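Macrophomate synthase intermolecular Diels-Alderase (Macrophoma commelinae, PDB 1IZC) is an enzyme of the HpcH/HpaI aldolase/citrate lyase family, built on a TIM barrel and holding magnesium and pyruvic acid in its pocket. Local coordinates at residues V126-Y140 with V193-L205. The protein carries 1 engineered substitution. Residues are numbered along the deposited sequence; the frame is centred on the assembly and turned at random.
Sequences VETVEEVREFVKEMY and VDAIAAMPEIHGL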
loop_
_atom_site.group_PDB
_atom_site.type_symbol
_atom_site.label_atom_id
_atom_site.label_comp_id
_atom_site.label_asym_id
_atom_site.label_seq_id
_atom_site.Cartn_x
_atom_site.Cartn_y
_atom_site.Cartn_z
ATOM N N VAL A 126 8.814 -6.596 -31.011
ATOM C CA VAL A 126 8.726 -7.868 -31.731
ATOM C C VAL A 126 9.596 -7.832 -32.981
ATOM O O VAL A 126 9.534 -6.882 -33.759
ATOM C CB VAL A 126 7.268 -8.176 -32.127
ATOM C CG1 VAL A 126 7.218 -9.391 -33.063
ATOM C CG2 VAL A 126 6.465 -8.496 -30.883
ATOM N N GLU A 127 10.406 -8.871 -33.164
ATOM C CA GLU A 127 11.279 -8.943 -34.338
ATOM C C GLU A 127 11.181 -10.276 -35.078
ATOM O O GLU A 127 11.619 -10.378 -36.231
ATOM C CB GLU A 127 12.735 -8.683 -33.926
ATOM C CG GLU A 127 12.933 -7.321 -33.273
ATOM C CD GLU A 127 14.379 -7.003 -32.966
ATOM O OE1 GLU A 127 15.157 -7.941 -32.697
ATOM O OE2 GLU A 127 14.728 -5.809 -32.980
ATOM N N THR A 128 10.610 -11.288 -34.425
ATOM C CA THR A 128 10.478 -12.609 -35.040
ATOM C C THR A 128 9.127 -13.261 -34.783
ATOM O O THR A 128 8.443 -12.968 -33.797
ATOM C CB THR A 128 11.563 -13.605 -34.533
ATOM O OG1 THR A 128 11.288 -13.973 -33.175
ATOM C CG2 THR A 128 12.953 -12.995 -34.613
ATOM N N VAL A 129 8.750 -14.171 -35.672
ATOM C CA VAL A 129 7.494 -14.874 -35.512
ATOM C C VAL A 129 7.599 -15.764 -34.271
ATOM O O VAL A 129 6.607 -15.991 -33.576
ATOM C CB VAL A 129 7.186 -15.725 -36.773
ATOM C CG1 VAL A 129 5.994 -16.609 -36.518
ATOM C CG2 VAL A 129 6.911 -14.812 -37.960
ATOM N N GLU A 130 8.803 -16.255 -33.978
ATOM C CA GLU A 130 8.995 -17.107 -32.804
ATOM C C GLU A 130 8.670 -16.369 -31.507
ATOM O O GLU A 130 8.106 -16.956 -30.579
ATOM C CB GLU A 130 10.438 -17.628 -32.718
ATOM C CG GLU A 130 10.840 -18.647 -33.794
ATOM C CD GLU A 130 11.017 -18.041 -35.184
ATOM O OE1 GLU A 130 11.249 -16.822 -35.298
ATOM O OE2 GLU A 130 10.943 -18.800 -36.180
ATOM N N GLU A 131 9.032 -15.093 -31.427
ATOM C CA GLU A 131 8.745 -14.331 -30.205
ATOM C C GLU A 131 7.240 -14.237 -29.988
ATOM O O GLU A 131 6.758 -14.303 -28.858
ATOM C CB GLU A 131 9.326 -12.915 -30.290
ATOM C CG GLU A 131 10.842 -12.901 -30.357
ATOM C CD GLU A 131 11.410 -11.522 -30.588
ATOM O OE1 GLU A 131 10.794 -10.728 -31.324
ATOM O OE2 GLU A 131 12.493 -11.237 -30.037
ATOM N N VAL A 132 6.500 -14.072 -31.080
ATOM C CA VAL A 132 5.055 -13.975 -30.978
ATOM C C VAL A 132 4.465 -15.324 -30.567
ATOM O O VAL A 132 3.547 -15.385 -29.755
ATOM C CB VAL A 132 4.433 -13.516 -32.316
ATOM C CG1 VAL A 132 2.916 -13.453 -32.188
ATOM C CG2 VAL A 132 4.992 -12.147 -32.703
ATOM N N ARG A 133 4.991 -16.413 -31.113
ATOM C CA ARG A 133 4.456 -17.717 -30.752
ATOM C C ARG A 133 4.704 -18.088 -29.292
ATOM O O ARG A 133 3.974 -18.899 -28.727
ATOM C CB ARG A 133 4.969 -18.789 -31.723
ATOM C CG ARG A 133 4.406 -18.511 -33.112
ATOM C CD ARG A 133 4.458 -19.660 -34.099
ATOM N NE ARG A 133 3.580 -19.307 -35.214
ATOM C CZ ARG A 133 3.979 -19.093 -36.465
ATOM N NH1 ARG A 133 5.261 -19.214 -36.790
ATOM N NH2 ARG A 133 3.095 -18.695 -37.378
ATOM N N GLU A 134 5.713 -17.485 -28.670
ATOM C CA GLU A 134 5.954 -17.756 -27.258
ATOM C C GLU A 134 4.801 -17.138 -26.476
ATOM O O GLU A 134 4.367 -17.682 -25.456
ATOM C CB GLU A 134 7.292 -17.170 -26.804
ATOM C CG GLU A 134 8.481 -18.002 -27.254
ATOM C CD GLU A 134 8.357 -19.468 -26.836
ATOM O OE1 GLU A 134 8.267 -19.747 -25.617
ATOM O OE2 GLU A 134 8.343 -20.341 -27.730
ATOM N N PHE A 135 4.290 -16.003 -26.955
ATOM C CA PHE A 135 3.159 -15.377 -26.276
ATOM C C PHE A 135 1.890 -16.171 -26.540
ATOM O O PHE A 135 1.035 -16.301 -25.671
ATOM C CB PHE A 135 2.959 -13.915 -26.714
ATOM C CG PHE A 135 3.740 -12.935 -25.883
ATOM C CD1 PHE A 135 5.089 -12.692 -26.150
ATOM C CD2 PHE A 135 3.153 -12.323 -24.781
ATOM C CE1 PHE A 135 5.844 -11.859 -25.321
ATOM C CE2 PHE A 135 3.902 -11.483 -23.943
ATOM C CZ PHE A 135 5.240 -11.255 -24.209
ATOM N N VAL A 136 1.751 -16.712 -27.744
ATOM C CA VAL A 136 0.562 -17.506 -28.010
ATOM C C VAL A 136 0.512 -18.665 -27.008
ATOM O O VAL A 136 -0.542 -18.957 -26.434
ATOM C CB VAL A 136 0.575 -18.045 -29.446
ATOM C CG1 VAL A 136 -0.615 -18.986 -29.679
ATOM C CG2 VAL A 136 0.518 -16.883 -30.415
ATOM N N LYS A 137 1.652 -19.309 -26.770
ATOM C CA LYS A 137 1.690 -20.432 -25.831
ATOM C C LYS A 137 1.219 -20.052 -24.431
ATOM O O LYS A 137 0.497 -20.812 -23.786
ATOM C CB LYS A 137 3.109 -21.015 -25.722
ATOM C CG LYS A 137 3.640 -21.668 -26.991
ATOM C CD LYS A 137 5.089 -22.108 -26.781
ATOM C CE LYS A 137 5.721 -22.622 -28.074
ATOM N NZ LYS A 137 7.195 -22.827 -27.905
ATOM N N GLU A 138 1.622 -18.873 -23.963
ATOM C CA GLU A 138 1.255 -18.439 -22.618
ATOM C C GLU A 138 -0.105 -17.760 -22.497
ATOM O O GLU A 138 -0.669 -17.684 -21.400
ATOM C CB GLU A 138 2.324 -17.486 -22.072
ATOM C CG GLU A 138 3.703 -18.111 -21.893
ATOM C CD GLU A 138 3.672 -19.317 -20.971
ATOM O OE1 GLU A 138 3.044 -19.226 -19.891
ATOM O OE2 GLU A 138 4.276 -20.353 -21.322
ATOM N N MET A 139 -0.631 -17.275 -23.614
ATOM C CA MET A 139 -1.896 -16.543 -23.614
ATOM C C MET A 139 -3.167 -17.340 -23.804
ATOM O O MET A 139 -4.255 -16.905 -23.417
ATOM C CB MET A 139 -1.858 -15.469 -24.694
ATOM C CG MET A 139 -1.006 -14.265 -24.348
ATOM S SD MET A 139 -0.921 -13.061 -25.684
ATOM C CE MET A 139 -2.684 -12.545 -25.784
ATOM N N TYR A 140 -3.044 -18.507 -24.413
ATOM C CA TYR A 140 -4.227 -19.293 -24.689
ATOM C C TYR A 140 -4.144 -20.687 -24.122
ATOM O O TYR A 140 -3.065 -21.276 -24.044
ATOM C CB TYR A 140 -4.457 -19.362 -26.207
ATOM C CG TYR A 140 -4.619 -18.001 -26.859
ATOM C CD1 TYR A 140 -3.520 -17.318 -27.384
ATOM C CD2 TYR A 140 -5.868 -17.382 -26.916
ATOM C CE1 TYR A 140 -3.660 -16.047 -27.954
ATOM C CE2 TYR A 140 -6.021 -16.112 -27.476
ATOM C CZ TYR A 140 -4.915 -15.450 -27.994
ATOM O OH TYR A 140 -5.082 -14.191 -28.538
ATOM N N VAL A 193 8.737 -7.304 -40.958
ATOM C CA VAL A 193 7.304 -7.070 -40.749
ATOM C C VAL A 193 6.381 -7.864 -41.672
ATOM O O VAL A 193 5.261 -8.202 -41.295
ATOM C CB VAL A 193 6.955 -5.554 -40.833
ATOM C CG1 VAL A 193 7.041 -5.059 -42.274
ATOM C CG2 VAL A 193 5.558 -5.311 -40.277
ATOM N N ASP A 194 6.831 -8.175 -42.883
ATOM C CA ASP A 194 5.970 -8.946 -43.765
ATOM C C ASP A 194 5.630 -10.292 -43.141
ATOM O O ASP A 194 4.482 -10.735 -43.202
ATOM C CB ASP A 194 6.630 -9.154 -45.135
ATOM C CG ASP A 194 6.821 -7.852 -45.884
ATOM O OD1 ASP A 194 5.972 -6.952 -45.725
ATOM O OD2 ASP A 194 7.810 -7.728 -46.637
ATOM N N ALA A 195 6.621 -10.943 -42.536
ATOM C CA ALA A 195 6.401 -12.241 -41.916
ATOM C C ALA A 195 5.545 -12.132 -40.654
ATOM O O ALA A 195 4.666 -12.955 -40.411
ATOM C CB ALA A 195 7.736 -12.886 -41.577
ATOM N N ILE A 196 5.803 -11.110 -39.850
ATOM C CA ILE A 196 5.048 -10.951 -38.618
ATOM C C ILE A 196 3.580 -10.649 -38.925
ATOM O O ILE A 196 2.679 -11.220 -38.307
ATOM C CB ILE A 196 5.660 -9.823 -37.747
ATOM C CG1 ILE A 196 7.088 -10.212 -37.336
ATOM C CG2 ILE A 196 4.791 -9.600 -36.498
ATOM C CD1 ILE A 196 7.908 -9.062 -36.761
ATOM N N ALA A 197 3.350 -9.779 -39.903
ATOM C CA ALA A 197 1.997 -9.380 -40.284
ATOM C C ALA A 197 1.168 -10.529 -40.836
ATOM O O ALA A 197 -0.064 -10.518 -40.739
ATOM C CB ALA A 197 2.061 -8.251 -41.313
ATOM N N ALA A 198 1.852 -11.517 -41.405
ATOM C CA ALA A 198 1.194 -12.677 -42.004
ATOM C C ALA A 198 0.837 -13.793 -41.024
ATOM O O ALA A 198 0.213 -14.787 -41.410
ATOM C CB ALA A 198 2.079 -13.248 -43.129
ATOM N N MET A 199 1.227 -13.650 -39.763
ATOM C CA MET A 199 0.920 -14.692 -38.781
ATOM C C MET A 199 -0.584 -14.815 -38.571
ATOM O O MET A 199 -1.257 -13.838 -38.273
ATOM C CB MET A 199 1.586 -14.379 -37.440
ATOM C CG MET A 199 3.106 -14.373 -37.491
ATOM S SD MET A 199 3.771 -14.054 -35.853
ATOM C CE MET A 199 3.390 -15.607 -35.013
ATOM N N PRO A 200 -1.126 -16.030 -38.716
ATOM C CA PRO A 200 -2.560 -16.270 -38.537
ATOM C C PRO A 200 -2.980 -16.027 -37.087
ATOM O O PRO A 200 -4.149 -15.765 -36.792
ATOM C CB PRO A 200 -2.729 -17.751 -38.910
ATOM C CG PRO A 200 -1.472 -18.126 -39.594
ATOM C CD PRO A 200 -0.404 -17.283 -38.993
ATOM N N GLU A 201 -2.016 -16.090 -36.179
ATOM C CA GLU A 201 -2.327 -15.925 -34.762
ATOM C C GLU A 201 -2.603 -14.505 -34.282
ATOM O O GLU A 201 -3.222 -14.334 -33.236
ATOM C CB GLU A 201 -1.204 -16.498 -33.886
ATOM C CG GLU A 201 -0.913 -17.984 -34.110
ATOM C CD GLU A 201 0.196 -18.209 -35.118
ATOM O OE1 GLU A 201 0.357 -17.375 -36.039
ATOM O OE2 GLU A 201 0.904 -19.234 -34.999
ATOM N N ILE A 202 -2.175 -13.495 -35.030
ATOM C CA ILE A 202 -2.348 -12.123 -34.556
ATOM C C ILE A 202 -3.640 -11.423 -34.925
ATOM O O ILE A 202 -4.288 -11.767 -35.913
ATOM C CB ILE A 202 -1.143 -11.250 -34.955
ATOM C CG1 ILE A 202 -1.142 -10.949 -36.460
ATOM C CG2 ILE A 202 0.138 -11.984 -34.580
ATOM C CD1 ILE A 202 -0.096 -9.900 -36.864
ATOM N N HIS A 203 -4.005 -10.427 -34.116
ATOM C CA HIS A 203 -5.253 -9.687 -34.299
ATOM C C HIS A 203 -5.087 -8.193 -34.462
ATOM O O HIS A 203 -6.075 -7.459 -34.628
ATOM C CB HIS A 203 -6.167 -9.971 -33.108
ATOM C CG HIS A 203 -6.269 -11.428 -32.786
ATOM N ND1 HIS A 203 -5.594 -12.008 -31.731
ATOM C CD2 HIS A 203 -6.881 -12.440 -33.445
ATOM C CE1 HIS A 203 -5.783 -13.316 -31.759
ATOM N NE2 HIS A 203 -6.558 -13.605 -32.791
ATOM N N GLY A 204 -3.843 -7.736 -34.420
ATOM C CA GLY A 204 -3.584 -6.317 -34.573
ATOM C C GLY A 204 -2.090 -6.081 -34.685
ATOM O O GLY A 204 -1.307 -6.979 -34.405
ATOM N N LEU A 205 -1.704 -4.885 -35.108
ATOM C CA LEU A 205 -0.288 -4.522 -35.222
ATOM C C LEU A 205 -0.118 -3.084 -34.754
ATOM O O LEU A 205 -0.941 -2.223 -35.071
ATOM C CB LEU A 205 0.205 -4.637 -36.668
ATOM C CG LEU A 205 0.634 -6.038 -37.107
ATOM C CD1 LEU A 205 0.882 -6.045 -38.612
ATOM C CD2 LEU A 205 1.889 -6.459 -36.339
#
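The N-terminal end of helix 129-139 meets the short helix 193-197, and the rest of it faces the type I turn from Met199 to Ile202, the two backbones coming closest where the CA atoms of Val129 and Ile196 stand 5.6 Å apart and diverging to 7.5 Å between the CA atoms of Val136 and Glu201. Met199 fills the middle of the contact. Its extended chi2 carries the sulfur in between Val129 and Val132 of one helix face, and the bend at chi3 turns the methyl CE toward Val132 CB and Arg133; SD lies 3.6 Å from Val132 CB, the two side chains meeting tip to tip. The methyl CE covers one face of the Arg133 guanidinium, offset toward its rim.

At its edge the same guanidinium makes a salt bridge with Glu201. Arg133 NE donates to Glu201 OE2 over 2.7 Å in a nearly straight bond (168°); the acceptor lies almost in the guanidinium plane, but the donor approaches from above the carboxylate, and the two planes are turned 43° apart. NH2 adds two weak bonds to OE1 and OE2, and a bend at Glu201 chi2 (94°) brings the carboxylate across the arginine. Val136 CG2 packs across Glu201 CB at 3.9 Å, the two side chains at about a right angle. At the start of the helix, where Thr128 and Glu131 form a capping box, Ile196 CD1 reaches Val126 CG1 at 3.8 Å. At the far end, Tyr140 OH meets the edge of the His203 ring, 3.4 Å from CE1, while hydrogen-bonding to Val178 O; His203 ND1 bonds Ile180 N.

The contact joins neighbouring elements of the helical layer outside the parallel barrel, after strands 120-123 and 179-184; Val136 and Tyr140 rest on Ile180 and Ile196 on Ile184, helix 107-116 flanks helix 129-139, and helix 230-245 packs against helix 193-197.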